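Local coordinates for carbohydrate-binding protein (Flavonifractor plautii, PDB 6N1B) that is an N-acetylgalactosamine deacetylase that probably acts on the blood group A antigen in a gut bacterial pathway converting A to O type blood, at residues 170-175 with 246-251; 208-213 with 219-224; 130-135 with 159-164; 239-244 with 250-255. All coordinates share one frame; numbering follows the deposited sequence.

In the fold
Interactions 2 and 4 hold one four-stranded antiparallel sheet. Interaction 2 pairs its first two strands in the buried core with four regular backbone hydrogen bonds and apolar side chains, whereas interaction 4 adds the short outermost strand at a partly exposed edge, where a proline, an arginine and a water take part. Interaction 3 is also buried but purely apolar, one tryptophan lying against strand 131-140 of the preceding four-stranded sheet. Interaction 1, partly buried, joins 170-175, around the short strand 173-174, to the loop before strand 253-254 by arginine and water-mediated hydrogen bonds and by I247 packing on W174. It touches all the others: W249 packs on L220 and R241, and G246 O meets Y135 OH. Successive antiparallel sheets like these are consistent with beta-propeller blades.

Interaction 1: 170-175 with 246-251; sequences MTRVWS and GITWGE
R172 reaches across to the loop 246-251 and binds it with two side-chain hydrogen bonds. Its NE donates to T248 OG1 at 2.9 Å, almost straight (169° at the hydrogen) and within the guanidinium plane. On the same edge of the group, R172 NH2 donates to the backbone O of I247, also at 2.9 Å. This second bond is more bent, and the donor stands 55° out of the carbonyl plane, so it does not follow a lone pair. The bend at chi3 (60°) turns the end of the arginine chain so that NE and NH2 both face the loop. R172 NH2 also bonds T194 O of strand 193-198, which ties this arginine to two separate backbone carbonyls. I247 CG2 lies 3.7 Å from R172 NH2, a plain van der Waals contact.

Water forms the second polar link. T248 OG1, while accepting from R172 NE, donates to a water 2.7 Å away, and that water donates in turn to R172 O at 2.7 Å. The threonine hydroxyl therefore acts in both directions, tied to the side chain of R172 on one hand and, through the water, to its carbonyl on the other.

Apolar packing completes the contact. I247 CD1 meets W174 CB at 3.7 Å and approaches ring atom CE3 of W174 obliquely. The indole is fixed elsewhere, NE1 bonding Y156 OH and the ring stacking with that of Y129.

With no backbone pairing between the segments, directional bonds from one guanidinium and the water fix their relative position, while I247 and W174 supply the buried apolar part.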
# COMPACT_ATOMS: atom_id res chain seq x y z
N MET A 170 -24.14 -5.35 -15.32
CA MET A 170 -24.57 -6.64 -15.87
C MET A 170 -23.53 -7.37 -16.63
O MET A 170 -23.50 -8.59 -16.67
CB MET A 170 -25.85 -6.42 -16.56
CG MET A 170 -27.07 -6.06 -15.46
SD MET A 170 -28.44 -5.90 -16.34
CE MET A 170 -29.43 -4.69 -15.44
N THR A 171 -22.75 -6.63 -17.39
CA THR A 171 -21.67 -7.18 -18.16
C THR A 171 -20.27 -7.05 -17.48
O THR A 171 -19.29 -7.63 -17.94
CB THR A 171 -21.57 -6.49 -19.52
OG1 THR A 171 -21.29 -5.13 -19.32
CG2 THR A 171 -22.81 -6.73 -20.38
N ARG A 172 -20.19 -6.17 -16.47
CA ARG A 172 -18.92 -5.76 -15.84
C ARG A 172 -18.00 -5.08 -16.80
O ARG A 172 -16.82 -4.90 -16.49
CB ARG A 172 -18.21 -6.89 -15.08
CG ARG A 172 -19.09 -7.52 -14.00
CD ARG A 172 -18.45 -8.74 -13.31
NE ARG A 172 -17.19 -8.42 -12.65
CZ ARG A 172 -17.07 -7.98 -11.37
NH1 ARG A 172 -18.12 -7.74 -10.63
NH2 ARG A 172 -15.86 -7.79 -10.90
N VAL A 173 -18.58 -4.44 -17.84
CA VAL A 173 -17.77 -3.64 -18.76
C VAL A 173 -17.80 -2.17 -18.45
O VAL A 173 -18.89 -1.55 -18.31
CB VAL A 173 -18.24 -3.91 -20.21
CG1 VAL A 173 -17.58 -2.94 -21.29
CG2 VAL A 173 -18.02 -5.39 -20.58
N TRP A 174 -16.59 -1.61 -18.31
CA TRP A 174 -16.40 -0.18 -18.17
C TRP A 174 -16.20 0.43 -19.54
O TRP A 174 -15.14 0.23 -20.16
CB TRP A 174 -15.21 0.04 -17.26
CG TRP A 174 -14.84 1.47 -16.94
CD1 TRP A 174 -15.55 2.61 -17.19
CD2 TRP A 174 -13.59 1.88 -16.33
NE1 TRP A 174 -14.84 3.69 -16.68
CE2 TRP A 174 -13.64 3.27 -16.17
CE3 TRP A 174 -12.45 1.20 -15.93
CZ2 TRP A 174 -12.62 4.00 -15.63
CZ3 TRP A 174 -11.44 1.94 -15.34
CH2 TRP A 174 -11.51 3.32 -15.20
N SER A 175 -17.21 1.04 -20.11
CA SER A 175 -17.08 1.65 -21.41
C SER A 175 -16.40 3.01 -21.32
O SER A 175 -16.64 3.75 -20.34
CB SER A 175 -18.46 1.82 -22.05
OG SER A 175 -19.05 0.55 -22.40
N GLY A 246 -8.85 -4.79 -15.07
CA GLY A 246 -8.68 -4.38 -13.70
C GLY A 246 -9.93 -4.66 -12.84
O GLY A 246 -9.92 -4.46 -11.62
N ILE A 247 -10.99 -5.15 -13.43
CA ILE A 247 -12.32 -5.28 -12.83
C ILE A 247 -12.65 -6.77 -12.57
O ILE A 247 -13.05 -7.16 -11.46
CB ILE A 247 -13.41 -4.59 -13.63
CG1 ILE A 247 -13.13 -3.08 -13.60
CG2 ILE A 247 -14.79 -4.94 -13.07
CD1 ILE A 247 -14.03 -2.25 -14.54
N THR A 248 -12.52 -7.61 -13.61
CA THR A 248 -12.74 -9.05 -13.56
C THR A 248 -11.43 -9.80 -13.68
O THR A 248 -10.69 -9.56 -14.58
CB THR A 248 -13.80 -9.47 -14.60
OG1 THR A 248 -14.98 -8.65 -14.44
CG2 THR A 248 -14.14 -10.93 -14.47
N TRP A 249 -11.17 -10.69 -12.70
CA TRP A 249 -9.89 -11.31 -12.54
C TRP A 249 -9.94 -12.83 -12.72
O TRP A 249 -10.94 -13.45 -12.37
CB TRP A 249 -9.38 -10.97 -11.10
CG TRP A 249 -9.13 -9.50 -10.92
CD1 TRP A 249 -10.07 -8.55 -10.56
CD2 TRP A 249 -7.89 -8.81 -11.16
NE1 TRP A 249 -9.46 -7.30 -10.60
CE2 TRP A 249 -8.13 -7.44 -10.98
CE3 TRP A 249 -6.64 -9.21 -11.60
CZ2 TRP A 249 -7.10 -6.48 -11.12
CZ3 TRP A 249 -5.63 -8.30 -11.82
CH2 TRP A 249 -5.89 -6.91 -11.57
N GLY A 250 -8.82 -13.34 -13.26
CA GLY A 250 -8.69 -14.79 -13.39
C GLY A 250 -8.25 -15.48 -12.17
O GLY A 250 -8.13 -14.94 -11.09
N GLU A 251 -8.04 -16.80 -12.32
CA GLU A 251 -7.65 -17.65 -11.18
C GLU A 251 -6.23 -17.31 -10.72
O GLU A 251 -5.38 -17.05 -11.53
CB GLU A 251 -7.78 -19.10 -11.53
CG GLU A 251 -9.17 -19.62 -11.91
CD GLU A 251 -9.24 -21.01 -12.61
OE1 GLU A 251 -8.36 -21.82 -12.51
OE2 GLU A 251 -10.25 -21.29 -13.26
O HOH W 1 -14.95 -6.79 -16.33

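Interaction 2: 208-213 with 219-224; sequences TIVYDD and ILWANN
With CG anti to its own carbonyl carbon (chi1 -63°) and the indole turned steeply by chi2 (-98°), W221 lays its benzo ring along the strand toward V210. V210 CB then lies at the ring edge, in plane, 3.8 Å from W221 CZ3, and V210 CG2 comes equally close to the same atom from an oblique direction. Ring atom CE3 of W221 rests 3.4 Å from T208 O, again near the ring plane. One face of the indole carries I219 CG2 of its own strand.

The backbones run antiparallel, their axes 4.7 Å apart. T208 with W221 and V210 with I219 are hydrogen-bonded pairs, each closed by two N-H to O bonds; W221 N donates to T208 O at 2.9 Å and V210 N to I219 O at 3.0 Å. Between them lies the non-hydrogen-bonded pair I209 and L220, whose side chains occupy the other face of the sheet and meet at 3.8 Å between I209 CD1 and L220 CD1.

T208 also serves the metal region. Its OG1 is hydrogen-bonded to D122 OD1, D274 OD1 and V275 N, which makes it a second-shell residue of the calcium bound by those two aspartates.

The hairpin forms the first two strands of a four-stranded sheet. Strand 237-243 continues it beyond 217-224, while strand 269-278 of the next sheet packs on T208, V210 and W221.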
# COMPACT_ATOMS: atom_id res chain seq x y z
N THR A 208 -1.87 -5.48 -4.71
CA THR A 208 -1.08 -4.44 -5.34
C THR A 208 -1.20 -4.67 -6.82
O THR A 208 -0.98 -5.82 -7.30
CB THR A 208 0.35 -4.38 -4.77
OG1 THR A 208 1.12 -3.42 -5.46
CG2 THR A 208 1.11 -5.67 -4.83
N ILE A 209 -1.52 -3.63 -7.58
CA ILE A 209 -1.85 -3.71 -9.00
C ILE A 209 -0.87 -2.95 -9.87
O ILE A 209 -0.46 -1.84 -9.51
CB ILE A 209 -3.30 -3.21 -9.19
CG1 ILE A 209 -4.33 -4.01 -8.46
CG2 ILE A 209 -3.63 -3.20 -10.71
CD1 ILE A 209 -4.51 -3.78 -6.94
N VAL A 210 -0.50 -3.53 -10.98
CA VAL A 210 0.32 -2.92 -12.03
C VAL A 210 -0.30 -3.26 -13.36
O VAL A 210 -0.75 -4.37 -13.61
CB VAL A 210 1.78 -3.45 -11.99
CG1 VAL A 210 2.61 -3.01 -13.22
CG2 VAL A 210 2.47 -3.05 -10.73
N TYR A 211 -0.33 -2.27 -14.25
CA TYR A 211 -0.60 -2.52 -15.69
C TYR A 211 0.64 -2.84 -16.40
O TYR A 211 1.58 -2.07 -16.47
CB TYR A 211 -1.31 -1.31 -16.31
CG TYR A 211 -1.64 -1.66 -17.79
CD1 TYR A 211 -2.72 -2.47 -18.05
CD2 TYR A 211 -0.90 -1.18 -18.85
CE1 TYR A 211 -3.06 -2.82 -19.37
CE2 TYR A 211 -1.22 -1.47 -20.17
CZ TYR A 211 -2.25 -2.32 -20.41
OH TYR A 211 -2.64 -2.66 -21.69
N ASP A 212 0.72 -4.10 -16.93
CA ASP A 212 1.81 -4.55 -17.76
C ASP A 212 1.53 -4.10 -19.25
O ASP A 212 0.63 -4.68 -19.87
CB ASP A 212 1.95 -6.07 -17.65
CG ASP A 212 2.98 -6.74 -18.58
OD1 ASP A 212 3.31 -6.21 -19.58
OD2 ASP A 212 3.42 -7.92 -18.20
N ASP A 213 2.25 -3.11 -19.69
CA ASP A 213 2.09 -2.56 -21.04
C ASP A 213 2.80 -3.38 -22.13
O ASP A 213 2.72 -2.97 -23.28
CB ASP A 213 2.55 -1.10 -21.04
CG ASP A 213 2.02 -0.27 -22.19
OD1 ASP A 213 1.04 -0.62 -22.91
OD2 ASP A 213 2.65 0.80 -22.30
N ILE A 219 -2.21 -6.83 -13.53
CA ILE A 219 -1.73 -7.84 -12.63
C ILE A 219 -1.99 -7.42 -11.21
O ILE A 219 -1.71 -6.25 -10.86
CB ILE A 219 -0.24 -8.19 -12.85
CG1 ILE A 219 0.07 -8.38 -14.33
CG2 ILE A 219 0.15 -9.36 -12.02
CD1 ILE A 219 1.54 -8.58 -14.66
N LEU A 220 -2.48 -8.32 -10.38
CA LEU A 220 -2.72 -8.04 -8.96
C LEU A 220 -1.99 -9.12 -8.15
O LEU A 220 -2.22 -10.32 -8.39
CB LEU A 220 -4.22 -8.04 -8.68
CG LEU A 220 -4.68 -7.73 -7.23
CD1 LEU A 220 -6.13 -7.18 -7.27
CD2 LEU A 220 -4.61 -8.89 -6.28
N TRP A 221 -1.08 -8.73 -7.26
CA TRP A 221 -0.44 -9.63 -6.33
C TRP A 221 -1.02 -9.45 -4.93
O TRP A 221 -1.36 -8.32 -4.53
CB TRP A 221 1.05 -9.37 -6.22
CG TRP A 221 1.84 -9.58 -7.49
CD1 TRP A 221 2.57 -10.68 -7.86
CD2 TRP A 221 2.06 -8.61 -8.57
NE1 TRP A 221 3.18 -10.48 -9.06
CE2 TRP A 221 2.89 -9.22 -9.53
CE3 TRP A 221 1.58 -7.36 -8.84
CZ2 TRP A 221 3.30 -8.58 -10.68
CZ3 TRP A 221 1.96 -6.72 -10.00
CH2 TRP A 221 2.80 -7.31 -10.91
N ALA A 222 -1.23 -10.53 -4.22
CA ALA A 222 -1.78 -10.48 -2.89
C ALA A 222 -1.16 -11.58 -2.04
O ALA A 222 -0.65 -12.57 -2.58
CB ALA A 222 -3.32 -10.59 -2.90
N ASN A 223 -1.21 -11.41 -0.70
CA ASN A 223 -0.64 -12.42 0.21
C ASN A 223 -1.76 -13.31 0.75
O ASN A 223 -2.76 -12.86 1.31
CB ASN A 223 0.11 -11.73 1.34
CG ASN A 223 0.76 -12.66 2.28
OD1 ASN A 223 1.12 -13.80 1.88
ND2 ASN A 223 1.00 -12.23 3.50
N ASN A 224 -1.56 -14.63 0.54
CA ASN A 224 -2.54 -15.67 0.99
C ASN A 224 -2.15 -16.15 2.39
O ASN A 224 -1.10 -16.85 2.52
CB ASN A 224 -2.54 -16.78 -0.00
CG ASN A 224 -3.65 -17.76 0.25
OD1 ASN A 224 -3.94 -18.05 1.46
ND2 ASN A 224 -4.27 -18.29 -0.78

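Interaction 3: 130-135 with 159-164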
# COMPACT_ATOMS: atom_id res chain seq x y z
N ASP A 130 -7.99 7.97 -18.26
CA ASP A 130 -7.53 9.12 -17.52
C ASP A 130 -8.24 9.17 -16.12
O ASP A 130 -8.88 10.16 -15.75
CB ASP A 130 -7.77 10.37 -18.31
CG ASP A 130 -7.14 11.60 -17.68
OD1 ASP A 130 -6.09 11.53 -17.03
OD2 ASP A 130 -7.68 12.74 -18.03
N ALA A 131 -8.13 8.07 -15.41
CA ALA A 131 -8.92 7.84 -14.17
C ALA A 131 -8.06 7.09 -13.17
O ALA A 131 -7.18 6.31 -13.60
CB ALA A 131 -10.18 7.03 -14.44
N MET A 132 -8.25 7.32 -11.90
CA MET A 132 -7.67 6.51 -10.83
C MET A 132 -8.60 5.39 -10.43
O MET A 132 -9.82 5.52 -10.36
CB MET A 132 -7.41 7.40 -9.57
CG MET A 132 -6.33 8.51 -9.78
SD MET A 132 -4.69 7.85 -9.98
CE MET A 132 -3.86 9.42 -10.24
N MET A 133 -7.92 4.24 -10.12
CA MET A 133 -8.61 3.02 -9.68
C MET A 133 -8.07 2.67 -8.27
O MET A 133 -6.91 2.35 -8.17
CB MET A 133 -8.31 1.89 -10.66
CG MET A 133 -8.67 2.17 -12.11
SD MET A 133 -8.21 0.85 -13.26
CE MET A 133 -9.49 -0.36 -12.93
N ALA A 134 -8.94 2.87 -7.26
CA ALA A 134 -8.51 2.67 -5.90
C ALA A 134 -9.12 1.31 -5.38
O ALA A 134 -10.37 1.18 -5.31
CB ALA A 134 -9.01 3.81 -5.00
N TYR A 135 -8.23 0.38 -5.07
CA TYR A 135 -8.61 -0.95 -4.56
C TYR A 135 -8.42 -1.00 -3.06
O TYR A 135 -7.54 -0.31 -2.51
CB TYR A 135 -7.69 -2.00 -5.20
CG TYR A 135 -7.84 -2.13 -6.71
CD1 TYR A 135 -7.10 -1.36 -7.58
CD2 TYR A 135 -8.66 -3.10 -7.27
CE1 TYR A 135 -7.23 -1.52 -8.94
CE2 TYR A 135 -8.79 -3.29 -8.63
CZ TYR A 135 -8.00 -2.51 -9.47
OH TYR A 135 -8.08 -2.65 -10.83
N VAL A 159 -12.25 13.89 -6.75
CA VAL A 159 -13.15 14.29 -5.67
C VAL A 159 -14.21 13.24 -5.34
O VAL A 159 -14.53 12.93 -4.18
CB VAL A 159 -13.83 15.70 -6.03
CG1 VAL A 159 -14.88 16.08 -5.03
CG2 VAL A 159 -12.79 16.76 -6.20
N HIS A 160 -14.82 12.67 -6.42
CA HIS A 160 -15.85 11.68 -6.31
C HIS A 160 -15.30 10.30 -6.74
O HIS A 160 -14.75 10.21 -7.84
CB HIS A 160 -17.03 12.09 -7.21
CG HIS A 160 -17.55 13.42 -6.86
ND1 HIS A 160 -17.21 14.52 -7.62
CD2 HIS A 160 -18.34 13.82 -5.89
CE1 HIS A 160 -17.82 15.59 -7.12
NE2 HIS A 160 -18.46 15.21 -6.02
N TRP A 161 -15.47 9.31 -5.84
CA TRP A 161 -14.87 8.01 -6.03
C TRP A 161 -15.96 6.94 -5.92
O TRP A 161 -16.62 6.84 -4.87
CB TRP A 161 -13.84 7.77 -4.86
CG TRP A 161 -12.69 8.75 -4.98
CD1 TRP A 161 -12.67 10.09 -4.59
CD2 TRP A 161 -11.38 8.45 -5.49
NE1 TRP A 161 -11.44 10.62 -4.92
CE2 TRP A 161 -10.60 9.66 -5.47
CE3 TRP A 161 -10.78 7.31 -6.07
CZ2 TRP A 161 -9.32 9.75 -6.03
CZ3 TRP A 161 -9.52 7.41 -6.56
CH2 TRP A 161 -8.77 8.64 -6.55
N GLY A 162 -16.13 6.16 -7.01
CA GLY A 162 -17.24 5.23 -7.03
C GLY A 162 -17.29 4.42 -8.31
O GLY A 162 -16.29 3.91 -8.81
N VAL A 163 -18.50 4.27 -8.79
CA VAL A 163 -18.78 3.43 -9.94
C VAL A 163 -19.06 4.29 -11.18
O VAL A 163 -20.00 5.11 -11.14
CB VAL A 163 -20.02 2.52 -9.65
CG1 VAL A 163 -20.29 1.59 -10.86
CG2 VAL A 163 -19.70 1.67 -8.41
N PRO A 164 -18.24 4.16 -12.20
CA PRO A 164 -18.46 5.02 -13.42
C PRO A 164 -19.89 4.88 -13.94
O PRO A 164 -20.47 3.79 -14.00
CB PRO A 164 -17.44 4.48 -14.42
CG PRO A 164 -16.29 3.96 -13.53
CD PRO A 164 -17.06 3.28 -12.37
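The benzo end of W161 lies against two residues of strand 131-140. M132 CB is the nearer, 3.5 Å from W161 CH2 and 3.7 Å from CZ3 of the same ring. A134 CB sits farther along the indole, 4.0 Å from W161 CZ3 and 4.1 Å from CE3. Both methylene and methyl approach obliquely, and no hydrogen bond crosses the contact: it is plain apolar packing, with alternate residues of one strand supplying a shared surface.

Within M132 a bend at chi2 (-69°) carries the sulfur off, leaving mainly CB, with CG at its margin, to touch the indole.

In the next shell, W161 NE1 bonds the backbone O of G158 just before the segment, which anchors the polar end of the indole. W161 O accepts from R153 NH1, and G162 pairs with the backbone of I154, so the chain around the tryptophan is tied to strand 148-155.

That strand also bonds the backbone of M132 and A134, from S155 and R153 respectively. Strand 116-126 flanks 131-140 on its other side and contributes M123, which touches both M132 and W161, while L103 from a loop reaches the indole as well.

Interaction 4: 239-244 with 250-255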
# COMPACT_ATOMS: atom_id res chain seq x y z
N GLU A 239 0.20 -14.82 -4.26
CA GLU A 239 -0.45 -15.24 -5.51
C GLU A 239 -0.64 -14.06 -6.38
O GLU A 239 -0.94 -12.92 -5.92
CB GLU A 239 -1.81 -15.86 -5.25
CG GLU A 239 -1.73 -17.21 -4.49
CD GLU A 239 -3.09 -17.80 -4.14
OE1 GLU A 239 -3.92 -17.12 -3.48
OE2 GLU A 239 -3.30 -18.95 -4.57
N MET A 240 -0.56 -14.25 -7.71
CA MET A 240 -0.92 -13.24 -8.71
C MET A 240 -2.15 -13.66 -9.47
O MET A 240 -2.46 -14.84 -9.60
CB MET A 240 0.31 -13.00 -9.66
CG MET A 240 0.48 -14.15 -10.63
SD MET A 240 2.08 -14.15 -11.50
CE MET A 240 1.99 -12.59 -12.27
N ARG A 241 -2.87 -12.64 -9.96
CA ARG A 241 -4.01 -12.79 -10.83
C ARG A 241 -3.90 -11.80 -11.99
O ARG A 241 -3.28 -10.73 -11.85
CB ARG A 241 -5.32 -12.51 -10.09
CG ARG A 241 -5.61 -13.45 -8.96
CD ARG A 241 -6.76 -12.90 -8.14
NE ARG A 241 -7.37 -13.86 -7.16
CZ ARG A 241 -6.92 -14.14 -6.01
NH1 ARG A 241 -5.84 -13.54 -5.53
NH2 ARG A 241 -7.50 -15.00 -5.20
N TYR A 242 -4.51 -12.15 -13.12
CA TYR A 242 -4.53 -11.36 -14.30
C TYR A 242 -5.93 -10.87 -14.61
O TYR A 242 -6.95 -11.53 -14.34
CB TYR A 242 -4.02 -12.19 -15.46
CG TYR A 242 -2.54 -12.60 -15.38
CD1 TYR A 242 -1.51 -11.77 -15.73
CD2 TYR A 242 -2.20 -13.89 -14.96
CE1 TYR A 242 -0.21 -12.14 -15.74
CE2 TYR A 242 -0.85 -14.30 -14.93
CZ TYR A 242 0.14 -13.40 -15.33
OH TYR A 242 1.48 -13.79 -15.38
N SER A 243 -6.01 -9.71 -15.29
CA SER A 243 -7.28 -9.13 -15.67
C SER A 243 -7.10 -8.28 -16.96
O SER A 243 -6.15 -7.49 -17.01
CB SER A 243 -7.87 -8.23 -14.60
OG SER A 243 -9.03 -7.55 -15.08
N ASP A 244 -8.00 -8.36 -17.91
CA ASP A 244 -7.96 -7.47 -19.05
C ASP A 244 -8.22 -6.01 -18.73
O ASP A 244 -7.85 -5.12 -19.49
CB ASP A 244 -8.82 -7.99 -20.19
CG ASP A 244 -8.15 -9.12 -20.94
OD1 ASP A 244 -6.94 -8.95 -21.30
OD2 ASP A 244 -8.81 -10.14 -21.18
N GLY A 250 -8.82 -13.34 -13.26
CA GLY A 250 -8.69 -14.79 -13.39
C GLY A 250 -8.25 -15.48 -12.17
O GLY A 250 -8.13 -14.94 -11.09
N GLU A 251 -8.04 -16.80 -12.32
CA GLU A 251 -7.65 -17.65 -11.18
C GLU A 251 -6.23 -17.31 -10.72
O GLU A 251 -5.38 -17.05 -11.53
CB GLU A 251 -7.78 -19.10 -11.53
CG GLU A 251 -9.17 -19.62 -11.91
CD GLU A 251 -9.24 -21.01 -12.61
OE1 GLU A 251 -8.36 -21.82 -12.51
OE2 GLU A 251 -10.25 -21.29 -13.26
N PRO A 252 -6.05 -17.46 -9.41
CA PRO A 252 -4.69 -17.13 -8.89
C PRO A 252 -3.67 -18.19 -9.28
O PRO A 252 -3.97 -19.37 -9.41
CB PRO A 252 -4.85 -17.10 -7.36
CG PRO A 252 -6.06 -17.98 -7.11
CD PRO A 252 -7.02 -17.75 -8.30
N VAL A 253 -2.43 -17.75 -9.42
CA VAL A 253 -1.33 -18.61 -9.44
C VAL A 253 -0.16 -18.15 -8.57
O VAL A 253 0.01 -16.95 -8.35
CB VAL A 253 -0.92 -18.87 -10.73
CG1 VAL A 253 -0.33 -17.71 -11.35
CG2 VAL A 253 0.14 -19.92 -10.87
N ARG A 254 0.48 -19.09 -7.96
CA ARG A 254 1.52 -18.75 -7.03
C ARG A 254 2.69 -18.19 -7.79
O ARG A 254 3.16 -18.71 -8.77
CB ARG A 254 2.15 -20.06 -6.36
CG ARG A 254 1.41 -20.61 -5.32
CD ARG A 254 2.30 -21.35 -4.30
NE ARG A 254 3.14 -22.40 -4.88
CZ ARG A 254 2.73 -23.66 -5.07
NH1 ARG A 254 1.60 -24.06 -4.79
NH2 ARG A 254 3.61 -24.57 -5.52
N VAL A 255 3.29 -17.10 -7.24
CA VAL A 255 4.59 -16.58 -7.72
C VAL A 255 5.66 -17.50 -7.17
O VAL A 255 5.43 -18.25 -6.19
CB VAL A 255 4.86 -15.16 -7.31
CG1 VAL A 255 3.79 -14.19 -7.86
CG2 VAL A 255 5.02 -14.97 -5.79
O HOH W 2 -9.68 -14.41 -8.88
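This is a beta hairpin at one edge of its four-stranded sheet: strand 237-243 pairs antiparallel with the short edge strand 253-254, M240 opposite V253 and E239 opposite R254. The evidence is a pair of nearly straight backbone bonds, M240 N to V253 O at 2.8 Å and V253 N to M240 O at 2.9 Å. E239 and R254 form the neighbouring non-hydrogen-bonded pair. Nearer the turn, G250 N donates to Y242 O at 2.8 Å, but 250-252 is not strand.

M240 and V253 share one face of the sheet. M240, its CG placed between backbone N and carbonyl carbon (chi1 75°), meets V253 CG1 at 3.7 Å through that CG; its SD also reaches V255 CG1 at 4.0 Å.

Away from that pair, P252 packs over R241, with P252 CB 3.9 Å above the guanidinium, over its centre. The R241 chain is extended from CG to NE and runs beside the proline, bringing one face of the guanidinium under P252 CB. A water in the guanidinium plane accepts from R241 NE at 2.9 Å and donates to G250 O, bridging side chain to loop. E239 lies beside the same proline, with P252 CB 3.7 Å from its OE2, while its OE1 is bonded to N224 ND2.

Strand 217-224 flanks 237-243 on its inner side, bonding the backbone of E239, R241 and S243 and placing W221 against M240 and V255.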